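Local coordinates for antigen 43 (PDB 4KH3), which mediates the self-association of Escherichia coli cells, acting as an autotransporter adhesin whose long beta-helical domain drives bacterial clumping, at residues T218-L221 / W227-I230; L42-D47 / E107-G112; G51-K56 / R62-T67; A341-A346 / A379-T384. All blocks are in the same frame, centred on the assembly; numbering follows the deposited sequence.

The four contacts sample a long beta-helix, with no catalytic site to organise them. Contacts 1 and 3 are two versions of one interior theme, a glutamine reaching a threonine: contact 3 makes the bond directly, whereas in contact 1 the side chains touch without a hydrogen bond and a water links the glutamine to the threonine's backbone N. Their centres lie about 40 Å apart. Contact 3 is nested in contact 2's loop, their centres about 14 Å apart, yet contact 2 is on the surface and involves a tryptophan close to a bound malonate. Contact 4 lies on the opposite side of the chain's centre from contacts 2 and 3, its centre about 73 Å from that of contact 3.

Contact 1: residues T218-L221 / W227-I230; sequences TETL and WQVI
Thr220 and Gln228 form a buried, water-assisted polar contact inside the chain, where strand 227-230 looks across the interior at the strand that follows a corner at Glu219. The CA atoms of the two residues are 7.8 Å apart, and their side chains fill that gap from opposite directions. Gln228 sends its chain straight inward: CG lies anti to the backbone N (chi1 -179°) and the rest is extended, which lays the amide with one face against Thr220 CB and OG1. There Gln228 NE2 comes 3.4 Å from Thr220 CB, while Gln228 CD rests 3.8 Å from Thr220 CG2. Gln228 NE2 is also 3.2 Å from Thr220 OG1, but the angle is too poor for a hydrogen bond, because OG1 sits above the amide plane and not in line with an N-H. Such inward-facing polar residues, repeated from one turn to the next, belong to the right-handed beta-helix expected of autotransporter adhesin stalks, relatives of the pectate lyases. Neighbouring rungs supply the bonds that this pair does not make directly. Thr220 OG1 is hydrogen-bonded to Gln209 OE1, which Gln228 NE2 also reaches weakly, and Gln228 OE1 is bonded to the hydroxyl of Thr239. A water joins the two segments beside them, accepting from the backbone N of Thr220 at 3.0 Å and, weakly, from Gln228 NE2 at 3.3 Å.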
loop_
_atom_site.group_PDB
_atom_site.type_symbol
_atom_site.label_atom_id
_atom_site.label_comp_id
_atom_site.label_asym_id
_atom_site.label_seq_id
_atom_site.Cartn_x
_atom_site.Cartn_y
_atom_site.Cartn_z
ATOM N N THR A 218 1.880 -3.622 -17.890
ATOM C CA THR A 218 0.808 -4.363 -18.550
ATOM C C THR A 218 0.731 -5.790 -18.020
ATOM O O THR A 218 1.753 -6.429 -17.785
ATOM C CB THR A 218 0.994 -4.387 -20.075
ATOM O OG1 THR A 218 2.186 -5.111 -20.404
ATOM C CG2 THR A 218 1.103 -2.970 -20.623
ATOM N N GLU A 219 -0.490 -6.274 -17.826
ATOM C CA GLU A 219 -0.724 -7.623 -17.335
ATOM C C GLU A 219 -0.045 -7.887 -15.996
ATOM O O GLU A 219 0.736 -8.829 -15.859
ATOM C CB GLU A 219 -0.296 -8.672 -18.368
ATOM C CG GLU A 219 -1.319 -8.931 -19.462
ATOM C CD GLU A 219 -1.135 -8.016 -20.655
ATOM O OE1 GLU A 219 -0.035 -7.429 -20.796
ATOM O OE2 GLU A 219 -2.089 -7.889 -21.451
ATOM N N THR A 220 -0.318 -7.038 -15.013
ATOM C CA THR A 220 0.137 -7.328 -13.667
ATOM C C THR A 220 -0.899 -8.205 -12.998
ATOM O O THR A 220 -2.089 -7.909 -13.017
ATOM C CB THR A 220 0.407 -6.062 -12.845
ATOM O OG1 THR A 220 1.515 -5.364 -13.420
ATOM C CG2 THR A 220 0.763 -6.416 -11.407
ATOM N N LEU A 221 -0.438 -9.313 -12.437
ATOM C CA LEU A 221 -1.305 -10.246 -11.763
ATOM C C LEU A 221 -1.040 -10.165 -10.262
ATOM O O LEU A 221 0.044 -10.513 -9.784
ATOM C CB LEU A 221 -1.041 -11.637 -12.309
ATOM C CG LEU A 221 -1.719 -12.811 -11.621
ATOM C CD1 LEU A 221 -3.234 -12.621 -11.610
ATOM C CD2 LEU A 221 -1.314 -14.082 -12.344
ATOM N N TRP A 227 0.749 -6.105 -4.090
ATOM C CA TRP A 227 0.434 -4.696 -4.056
ATOM C C TRP A 227 0.953 -4.019 -5.328
ATOM O O TRP A 227 2.168 -3.925 -5.532
ATOM C CB TRP A 227 1.084 -4.088 -2.817
ATOM C CG TRP A 227 0.628 -2.687 -2.466
ATOM C CD1 TRP A 227 -0.565 -2.106 -2.776
ATOM C CD2 TRP A 227 1.376 -1.701 -1.738
ATOM N NE1 TRP A 227 -0.608 -0.821 -2.289
ATOM C CE2 TRP A 227 0.565 -0.552 -1.633
ATOM C CE3 TRP A 227 2.647 -1.686 -1.152
ATOM C CZ2 TRP A 227 0.981 0.608 -0.976
ATOM C CZ3 TRP A 227 3.067 -0.528 -0.490
ATOM C CH2 TRP A 227 2.233 0.599 -0.408
ATOM N N GLN A 228 0.045 -3.582 -6.199
ATOM C CA GLN A 228 0.449 -2.781 -7.351
ATOM C C GLN A 228 0.114 -1.314 -7.097
ATOM O O GLN A 228 -1.027 -0.983 -6.804
ATOM C CB GLN A 228 -0.221 -3.256 -8.644
ATOM C CG GLN A 228 0.224 -2.442 -9.849
ATOM C CD GLN A 228 -0.457 -2.847 -11.130
ATOM O OE1 GLN A 228 -1.609 -3.287 -11.123
ATOM N NE2 GLN A 228 0.250 -2.691 -12.250
ATOM N N VAL A 229 1.112 -0.441 -7.198
ATOM C CA VAL A 229 0.922 0.972 -6.885
ATOM C C VAL A 229 1.154 1.801 -8.128
ATOM O O VAL A 229 2.246 1.770 -8.707
ATOM C CB VAL A 229 1.887 1.458 -5.787
ATOM C CG1 VAL A 229 1.714 2.952 -5.554
ATOM C CG2 VAL A 229 1.657 0.697 -4.505
ATOM N N ILE A 230 0.125 2.533 -8.550
ATOM C CA ILE A 230 0.262 3.427 -9.692
ATOM C C ILE A 230 0.376 4.868 -9.212
ATOM O O ILE A 230 -0.606 5.467 -8.761
ATOM C CB ILE A 230 -0.910 3.287 -10.658
ATOM C CG1 ILE A 230 -1.222 1.802 -10.899
ATOM C CG2 ILE A 230 -0.581 3.958 -11.968
ATOM C CD1 ILE A 230 -0.080 1.053 -11.533
HETATM O O HOH W 1 -1.029 -4.132 -14.936
#

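Contact 2: residues L42-D47 / E107-G112; sequences LGPDSD and EQWVHG
The indole of Trp109 carries Glu107 CB over one face, 3.7 Å above the plane and offset toward the rim, while the ring of Pro44 approaches obliquely at the benzo end. This is a surface contact on the outside of a beta-helix, where a loop between strands 35-36 and 52-55 bends over to meet strand 107-110, a strand belonging to a later turn of the coil. The proline sits at the second position of a type I turn from Gly43 to Ser46, whose closing bond from Ser46 N to Gly43 O is weak, and the turn presents the pyrrolidine ring to the strand. Pro44 and Trp109 run at about a right angle to each other, and the touching is apolar. Trp109 has CG anti to its carbonyl carbon (chi1 -52°), which swings the indole back along the strand beside Glu107 and into the path of the loop. Gln108, between them in sequence, is buried instead and bonds to Gln91 and Gln127 of the adjoining rungs. Nearby, His111 NE2 is hydrogen-bonded to a malonate ion, probably from the crystallisation liquor, which also lies about 3 Å from the Trp109 side chain. Glu107 adds a looser touch, its OE2 standing 4.0 Å from Pro44 CG. The closest approach belongs to Pro44 CB, which lies 3.4 Å from Trp109 CZ2 and 4.0 Å from Trp109 CH2.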
loop_
_atom_site.group_PDB
_atom_site.type_symbol
_atom_site.label_atom_id
_atom_site.label_comp_id
_atom_site.label_asym_id
_atom_site.label_seq_id
_atom_site.Cartn_x
_atom_site.Cartn_y
_atom_site.Cartn_z
ATOM N N LEU A 42 40.904 0.819 -10.479
ATOM C CA LEU A 42 40.439 2.202 -10.518
ATOM C C LEU A 42 38.920 2.307 -10.485
ATOM O O LEU A 42 38.357 3.408 -10.521
ATOM C CB LEU A 42 40.993 2.909 -11.755
ATOM C CG LEU A 42 42.511 2.795 -11.901
ATOM C CD1 LEU A 42 42.994 3.556 -13.122
ATOM C CD2 LEU A 42 43.202 3.293 -10.639
ATOM N N GLY A 43 38.257 1.161 -10.424
ATOM C CA GLY A 43 36.811 1.142 -10.353
ATOM C C GLY A 43 36.125 1.281 -11.696
ATOM O O GLY A 43 36.738 1.631 -12.699
ATOM N N PRO A 44 34.821 1.011 -11.719
ATOM C CA PRO A 44 34.054 0.948 -12.970
ATOM C C PRO A 44 33.943 2.280 -13.705
ATOM O O PRO A 44 33.733 2.271 -14.911
ATOM C CB PRO A 44 32.668 0.491 -12.507
ATOM C CG PRO A 44 32.599 0.874 -11.055
ATOM C CD PRO A 44 33.995 0.728 -10.530
ATOM N N ASP A 45 34.094 3.400 -13.001
ATOM C CA ASP A 45 33.847 4.710 -13.597
ATOM C C ASP A 45 35.095 5.318 -14.218
ATOM O O ASP A 45 35.054 6.421 -14.775
ATOM C CB ASP A 45 33.247 5.669 -12.568
ATOM C CG ASP A 45 31.829 5.294 -12.184
ATOM O OD1 ASP A 45 31.042 4.965 -13.106
ATOM O OD2 ASP A 45 31.511 5.312 -10.969
ATOM N N SER A 46 36.205 4.599 -14.110
ATOM C CA SER A 46 37.416 4.989 -14.805
ATOM C C SER A 46 37.458 4.255 -16.135
ATOM O O SER A 46 36.753 3.262 -16.337
ATOM C CB SER A 46 38.659 4.650 -13.971
ATOM O OG SER A 46 39.846 4.689 -14.755
ATOM N N ASP A 47 38.292 4.751 -17.035
ATOM C CA ASP A 47 38.545 4.089 -18.301
ATOM C C ASP A 47 40.055 3.963 -18.459
ATOM O O ASP A 47 40.573 3.897 -19.571
ATOM C CB ASP A 47 37.964 4.915 -19.442
ATOM C CG ASP A 47 38.349 6.380 -19.342
ATOM O OD1 ASP A 47 38.662 6.836 -18.213
ATOM O OD2 ASP A 47 38.342 7.072 -20.382
ATOM N N GLU A 107 29.689 -7.052 -9.228
ATOM C CA GLU A 107 28.941 -6.392 -10.270
ATOM C C GLU A 107 29.027 -7.111 -11.597
ATOM O O GLU A 107 30.038 -7.738 -11.927
ATOM C CB GLU A 107 29.450 -4.964 -10.467
ATOM C CG GLU A 107 29.298 -4.088 -9.268
ATOM C CD GLU A 107 29.561 -2.643 -9.594
ATOM O OE1 GLU A 107 28.693 -2.005 -10.221
ATOM O OE2 GLU A 107 30.645 -2.139 -9.233
ATOM N N GLN A 108 27.954 -6.984 -12.365
ATOM C CA GLN A 108 27.906 -7.470 -13.725
ATOM C C GLN A 108 27.266 -6.391 -14.569
ATOM O O GLN A 108 26.114 -6.024 -14.329
ATOM C CB GLN A 108 27.072 -8.746 -13.808
ATOM C CG GLN A 108 26.939 -9.328 -15.210
ATOM C CD GLN A 108 26.191 -10.646 -15.197
ATOM O OE1 GLN A 108 25.069 -10.729 -14.704
ATOM N NE2 GLN A 108 26.826 -11.693 -15.706
ATOM N N TRP A 109 28.022 -5.868 -15.534
ATOM C CA TRP A 109 27.494 -4.890 -16.467
ATOM C C TRP A 109 27.212 -5.575 -17.783
ATOM O O TRP A 109 28.132 -6.030 -18.468
ATOM C CB TRP A 109 28.477 -3.736 -16.690
ATOM C CG TRP A 109 28.961 -3.110 -15.423
ATOM C CD1 TRP A 109 28.343 -2.130 -14.704
ATOM C CD2 TRP A 109 30.173 -3.424 -14.717
ATOM N NE1 TRP A 109 29.095 -1.814 -13.593
ATOM C CE2 TRP A 109 30.213 -2.591 -13.580
ATOM C CE3 TRP A 109 31.218 -4.312 -14.948
ATOM C CZ2 TRP A 109 31.273 -2.630 -12.675
ATOM C CZ3 TRP A 109 32.267 -4.352 -14.042
ATOM C CH2 TRP A 109 32.286 -3.514 -12.919
ATOM N N VAL A 110 25.932 -5.652 -18.132
ATOM C CA VAL A 110 25.510 -6.279 -19.375
ATOM C C VAL A 110 25.391 -5.219 -20.455
ATOM O O VAL A 110 24.429 -4.442 -20.460
ATOM C CB VAL A 110 24.140 -6.960 -19.223
ATOM C CG1 VAL A 110 23.852 -7.829 -20.439
ATOM C CG2 VAL A 110 24.095 -7.778 -17.945
ATOM N N HIS A 111 26.361 -5.192 -21.365
ATOM C CA HIS A 111 26.384 -4.189 -22.427
ATOM C C HIS A 111 25.506 -4.586 -23.608
ATOM O O HIS A 111 24.982 -5.708 -23.651
ATOM C CB HIS A 111 27.833 -3.920 -22.869
ATOM C CG HIS A 111 28.693 -3.369 -21.773
ATOM N ND1 HIS A 111 28.615 -2.058 -21.349
ATOM C CD2 HIS A 111 29.605 -3.967 -20.966
ATOM C CE1 HIS A 111 29.459 -1.869 -20.348
ATOM N NE2 HIS A 111 30.066 -3.010 -20.096
ATOM N N GLY A 112 25.340 -3.664 -24.552
ATOM C CA GLY A 112 24.640 -3.937 -25.798
ATOM C C GLY A 112 25.099 -5.225 -26.462
ATOM O O GLY A 112 26.291 -5.412 -26.711
#

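Contact 3: residues G51-K56 / R62-T67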
loop_
_atom_site.group_PDB
_atom_site.type_symbol
_atom_site.label_atom_id
_atom_site.label_comp_id
_atom_site.label_asym_id
_atom_site.label_seq_id
_atom_site.Cartn_x
_atom_site.Cartn_y
_atom_site.Cartn_z
ATOM N N GLY A 51 44.557 -4.764 -17.275
ATOM C CA GLY A 51 44.625 -6.104 -16.707
ATOM C C GLY A 51 43.263 -6.782 -16.651
ATOM O O GLY A 51 42.234 -6.157 -16.914
ATOM N N GLY A 52 43.255 -8.063 -16.304
ATOM C CA GLY A 52 42.024 -8.819 -16.217
ATOM C C GLY A 52 42.018 -10.047 -17.114
ATOM O O GLY A 52 42.983 -10.309 -17.849
ATOM N N GLN A 53 40.934 -10.814 -17.027
ATOM C CA GLN A 53 40.748 -11.984 -17.870
ATOM C C GLN A 53 39.836 -11.579 -19.009
ATOM O O GLN A 53 38.695 -11.188 -18.777
ATOM C CB GLN A 53 40.111 -13.125 -17.076
ATOM C CG GLN A 53 39.997 -14.433 -17.841
ATOM C CD GLN A 53 39.287 -15.532 -17.042
ATOM O OE1 GLN A 53 38.148 -15.355 -16.597
ATOM N NE2 GLN A 53 39.960 -16.672 -16.862
ATOM N N TRP A 54 40.352 -11.648 -20.230
ATOM C CA TRP A 54 39.608 -11.261 -21.422
ATOM C C TRP A 54 39.176 -12.531 -22.121
ATOM O O TRP A 54 40.010 -13.272 -22.648
ATOM C CB TRP A 54 40.486 -10.409 -22.358
ATOM C CG TRP A 54 41.082 -9.210 -21.676
ATOM C CD1 TRP A 54 42.147 -9.203 -20.818
ATOM C CD2 TRP A 54 40.635 -7.849 -21.767
ATOM N NE1 TRP A 54 42.393 -7.924 -20.373
ATOM C CE2 TRP A 54 41.479 -7.074 -20.940
ATOM C CE3 TRP A 54 39.605 -7.210 -22.466
ATOM C CZ2 TRP A 54 41.327 -5.694 -20.793
ATOM C CZ3 TRP A 54 39.452 -5.831 -22.322
ATOM C CH2 TRP A 54 40.313 -5.091 -21.494
ATOM N N ILE A 55 37.881 -12.813 -22.097
ATOM C CA ILE A 55 37.382 -13.983 -22.797
ATOM C C ILE A 55 37.022 -13.490 -24.176
ATOM O O ILE A 55 36.081 -12.718 -24.338
ATOM C CB ILE A 55 36.130 -14.590 -22.132
ATOM C CG1 ILE A 55 36.335 -14.744 -20.619
ATOM C CG2 ILE A 55 35.802 -15.922 -22.765
ATOM C CD1 ILE A 55 37.481 -15.677 -20.230
ATOM N N LYS A 56 37.786 -13.915 -25.171
ATOM C CA LYS A 56 37.605 -13.399 -26.517
ATOM C C LYS A 56 36.632 -14.243 -27.321
ATOM O O LYS A 56 36.192 -15.308 -26.872
ATOM C CB LYS A 56 38.955 -13.314 -27.234
ATOM C CG LYS A 56 40.021 -12.595 -26.413
ATOM C CD LYS A 56 41.318 -12.431 -27.185
ATOM C CE LYS A 56 41.132 -11.475 -28.360
ATOM N NZ LYS A 56 40.552 -10.157 -27.925
ATOM N N ARG A 62 35.542 -20.573 -17.432
ATOM C CA ARG A 62 34.767 -21.405 -16.514
ATOM C C ARG A 62 35.262 -21.255 -15.101
ATOM O O ARG A 62 36.476 -21.255 -14.869
ATOM C CB ARG A 62 34.907 -22.884 -16.856
ATOM C CG ARG A 62 34.376 -23.273 -18.189
ATOM C CD ARG A 62 34.473 -24.779 -18.402
ATOM N NE ARG A 62 34.138 -25.073 -19.783
ATOM C CZ ARG A 62 32.892 -25.151 -20.223
ATOM N NH1 ARG A 62 31.874 -24.986 -19.376
ATOM N NH2 ARG A 62 32.664 -25.394 -21.506
ATOM N N ASN A 63 34.326 -21.181 -14.156
ATOM C CA ASN A 63 34.674 -21.173 -12.737
ATOM C C ASN A 63 35.681 -20.101 -12.380
ATOM O O ASN A 63 36.536 -20.300 -11.535
ATOM C CB ASN A 63 35.192 -22.544 -12.290
ATOM C CG ASN A 63 34.248 -23.664 -12.679
ATOM O OD1 ASN A 63 33.113 -23.719 -12.218
ATOM N ND2 ASN A 63 34.703 -24.542 -13.548
ATOM N N THR A 64 35.577 -18.965 -13.044
ATOM C CA THR A 64 36.382 -17.820 -12.688
ATOM C C THR A 64 35.865 -17.239 -11.375
ATOM O O THR A 64 34.657 -17.096 -11.185
ATOM C CB THR A 64 36.300 -16.763 -13.791
ATOM O OG1 THR A 64 36.838 -17.312 -15.003
ATOM C CG2 THR A 64 37.076 -15.522 -13.402
ATOM N N THR A 65 36.777 -16.936 -10.461
ATOM C CA THR A 65 36.427 -16.171 -9.277
ATOM C C THR A 65 36.988 -14.770 -9.453
ATOM O O THR A 65 38.179 -14.603 -9.700
ATOM C CB THR A 65 36.999 -16.792 -7.988
ATOM O OG1 THR A 65 36.384 -18.062 -7.758
ATOM C CG2 THR A 65 36.721 -15.887 -6.783
ATOM N N VAL A 66 36.121 -13.767 -9.359
ATOM C CA VAL A 66 36.545 -12.387 -9.526
ATOM C C VAL A 66 36.453 -11.696 -8.181
ATOM O O VAL A 66 35.378 -11.607 -7.598
ATOM C CB VAL A 66 35.714 -11.632 -10.578
ATOM C CG1 VAL A 66 36.382 -10.305 -10.944
ATOM C CG2 VAL A 66 35.560 -12.466 -11.819
ATOM N N THR A 67 37.593 -11.224 -7.689
ATOM C CA THR A 67 37.678 -10.610 -6.368
ATOM C C THR A 67 37.676 -9.080 -6.477
ATOM O O THR A 67 37.491 -8.529 -7.567
ATOM C CB THR A 67 38.935 -11.100 -5.614
ATOM O OG1 THR A 67 40.114 -10.562 -6.227
ATOM C CG2 THR A 67 39.024 -12.624 -5.644
HETATM O O HOH W 2 38.830 -19.070 -15.317
#
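Gln53 drives its amide past the side chain of Thr64, the two running in opposite directions so that OE1 overlaps both the hydroxyl and the methyl of the threonine. The hydroxyl donates to the amide oxygen, with Thr64 OG1 at 2.8 Å from Gln53 OE1. The bond lies in the carbonyl plane and uses a lone pair, at a C=O...donor angle of 122°. The methyl follows close behind, Thr64 CG2 being 3.4 Å from Gln53 OE1. Two choices of torsion bring this about: the glutamine is stretched from a CG anti to the backbone N (chi1 -175°), and the threonine holds OG1 anti to its carbonyl carbon (chi1 -62°). A water completes the group, accepting from Gln53 NE2 at 3.1 Å and donating to Thr64 OG1 at 2.7 Å and to the carbonyl of Arg62. The setting is the buried interior of a beta-helical turn, with strand 52-55 on one wall and the corner leading into strand 65-66 on another. Along the helix axis the glutamine belongs to a ladder: Gln53 NE2 gives a bond to Gln25 OE1 of the preceding rung, and Gln53 OE1 receives one from Gln72 NE2 of the following rung. With its oxygen accepting from a threonine and a glutamine and its nitrogen donating to a glutamine and a water, the Gln53 amide is held at both ends, which should fix its rotation without a charged partner among these bonds.

Contact 4: residues A341-A346 / A379-T384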
loop_
_atom_site.group_PDB
_atom_site.type_symbol
_atom_site.label_atom_id
_atom_site.label_comp_id
_atom_site.label_asym_id
_atom_site.label_seq_id
_atom_site.Cartn_x
_atom_site.Cartn_y
_atom_site.Cartn_z
ATOM N N ALA A 341 -17.503 10.082 6.863
ATOM C CA ALA A 341 -18.213 11.165 6.209
ATOM C C ALA A 341 -18.307 12.349 7.150
ATOM O O ALA A 341 -18.126 12.195 8.350
ATOM C CB ALA A 341 -19.607 10.696 5.797
ATOM N N ASP A 342 -18.575 13.535 6.616
ATOM C CA ASP A 342 -18.987 14.640 7.480
ATOM C C ASP A 342 -20.299 15.253 7.014
ATOM O O ASP A 342 -20.804 14.918 5.948
ATOM C CB ASP A 342 -17.896 15.698 7.649
ATOM C CG ASP A 342 -17.469 16.304 6.346
ATOM O OD1 ASP A 342 -16.591 15.702 5.691
ATOM O OD2 ASP A 342 -17.999 17.378 5.985
ATOM N N SER A 343 -20.848 16.142 7.838
ATOM C CA SER A 343 -22.170 16.716 7.608
ATOM C C SER A 343 -22.209 17.631 6.385
ATOM O O SER A 343 -23.292 17.960 5.888
ATOM C CB SER A 343 -22.663 17.462 8.859
ATOM O OG SER A 343 -21.744 18.469 9.258
ATOM N N GLY A 344 -21.031 18.033 5.908
ATOM C CA GLY A 344 -20.924 18.816 4.692
ATOM C C GLY A 344 -20.852 17.966 3.429
ATOM O O GLY A 344 -20.615 18.477 2.335
ATOM N N ALA A 345 -21.051 16.661 3.574
ATOM C CA ALA A 345 -21.052 15.772 2.429
ATOM C C ALA A 345 -22.480 15.475 1.994
ATOM O O ALA A 345 -23.427 15.757 2.716
ATOM C CB ALA A 345 -20.312 14.489 2.754
ATOM N N ALA A 346 -22.625 14.922 0.796
ATOM C CA ALA A 346 -23.921 14.491 0.300
ATOM C C ALA A 346 -23.839 12.993 0.102
ATOM O O ALA A 346 -23.004 12.508 -0.664
ATOM C CB ALA A 346 -24.252 15.182 -1.008
ATOM N N ALA A 379 -20.440 22.613 12.686
ATOM C CA ALA A 379 -21.215 23.700 13.279
ATOM C C ALA A 379 -22.406 24.058 12.396
ATOM O O ALA A 379 -22.281 24.142 11.174
ATOM C CB ALA A 379 -20.329 24.924 13.500
ATOM N N GLY A 380 -23.567 24.237 13.015
ATOM C CA GLY A 380 -24.752 24.652 12.290
ATOM C C GLY A 380 -25.546 23.509 11.692
ATOM O O GLY A 380 -26.655 23.708 11.189
ATOM N N ASP A 381 -24.997 22.301 11.751
ATOM C CA ASP A 381 -25.686 21.155 11.158
ATOM C C ASP A 381 -26.498 20.304 12.149
ATOM O O ASP A 381 -26.475 20.528 13.355
ATOM C CB ASP A 381 -24.708 20.311 10.338
ATOM C CG ASP A 381 -24.181 21.059 9.123
ATOM O OD1 ASP A 381 -24.920 21.917 8.600
ATOM O OD2 ASP A 381 -23.037 20.800 8.694
ATOM N N THR A 382 -27.238 19.342 11.618
ATOM C CA THR A 382 -28.099 18.501 12.425
ATOM C C THR A 382 -27.959 17.024 12.041
ATOM O O THR A 382 -28.009 16.671 10.869
ATOM C CB THR A 382 -29.572 18.941 12.276
ATOM O OG1 THR A 382 -29.751 20.216 12.902
ATOM C CG2 THR A 382 -30.530 17.917 12.898
ATOM N N ALA A 383 -27.777 16.166 13.037
ATOM C CA ALA A 383 -27.779 14.730 12.809
ATOM C C ALA A 383 -28.955 14.114 13.549
ATOM O O ALA A 383 -29.085 14.273 14.763
ATOM C CB ALA A 383 -26.467 14.112 13.273
ATOM N N THR A 384 -29.800 13.401 12.814
ATOM C CA THR A 384 -31.054 12.894 13.345
ATOM C C THR A 384 -31.092 11.382 13.322
ATOM O O THR A 384 -30.826 10.769 12.293
ATOM C CB THR A 384 -32.248 13.420 12.506
ATOM O OG1 THR A 384 -32.256 14.850 12.542
ATOM C CG2 THR A 384 -33.577 12.898 13.045
#
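Ser343 and Asp381 mark the closest approach of the two backbones, their CA atoms 6.7 Å apart, where a turn that ends one strand faces the lead-in to another. Strand 338-342 gives way to a type I turn from Asp342 to Ala345, closed by a bond from Ala345 N to Asp342 O at 3.0 Å, while residues 379-381 run as loop into the strand that starts at Thr382. Asp342 OD2 accepts from Gly344 N at 3.1 Å, making an Asx turn, although the N-H meets the carboxylate from above its plane, 37° out of it. Across the gap a single hydrogen bond joins the segments: the hydroxyl of Ser343 donates to Asp381, OG to OD2 being 2.7 Å. It reaches that oxygen on the anti side and close to the carboxylate plane. Ser343 holds its OG between the backbone N and the carbonyl carbon (chi1 57°), a setting that points the hydroxyl at the aspartate and leaves Ser343 CB 3.4 Å from Asp381 OD2. The same hydroxyl oxygen is also bonded to the backbone N of Asn378, so donating and accepting roles are both filled. In the beta-helix, strand 338-342 lies parallel to strand 374-377, whose Phe375 and Leu377 Ser343 touches, whereas the strand beginning at Thr382 is flanked by strands 363-370 and 399-401; the bond ties the turn after one rung to the corner of the next.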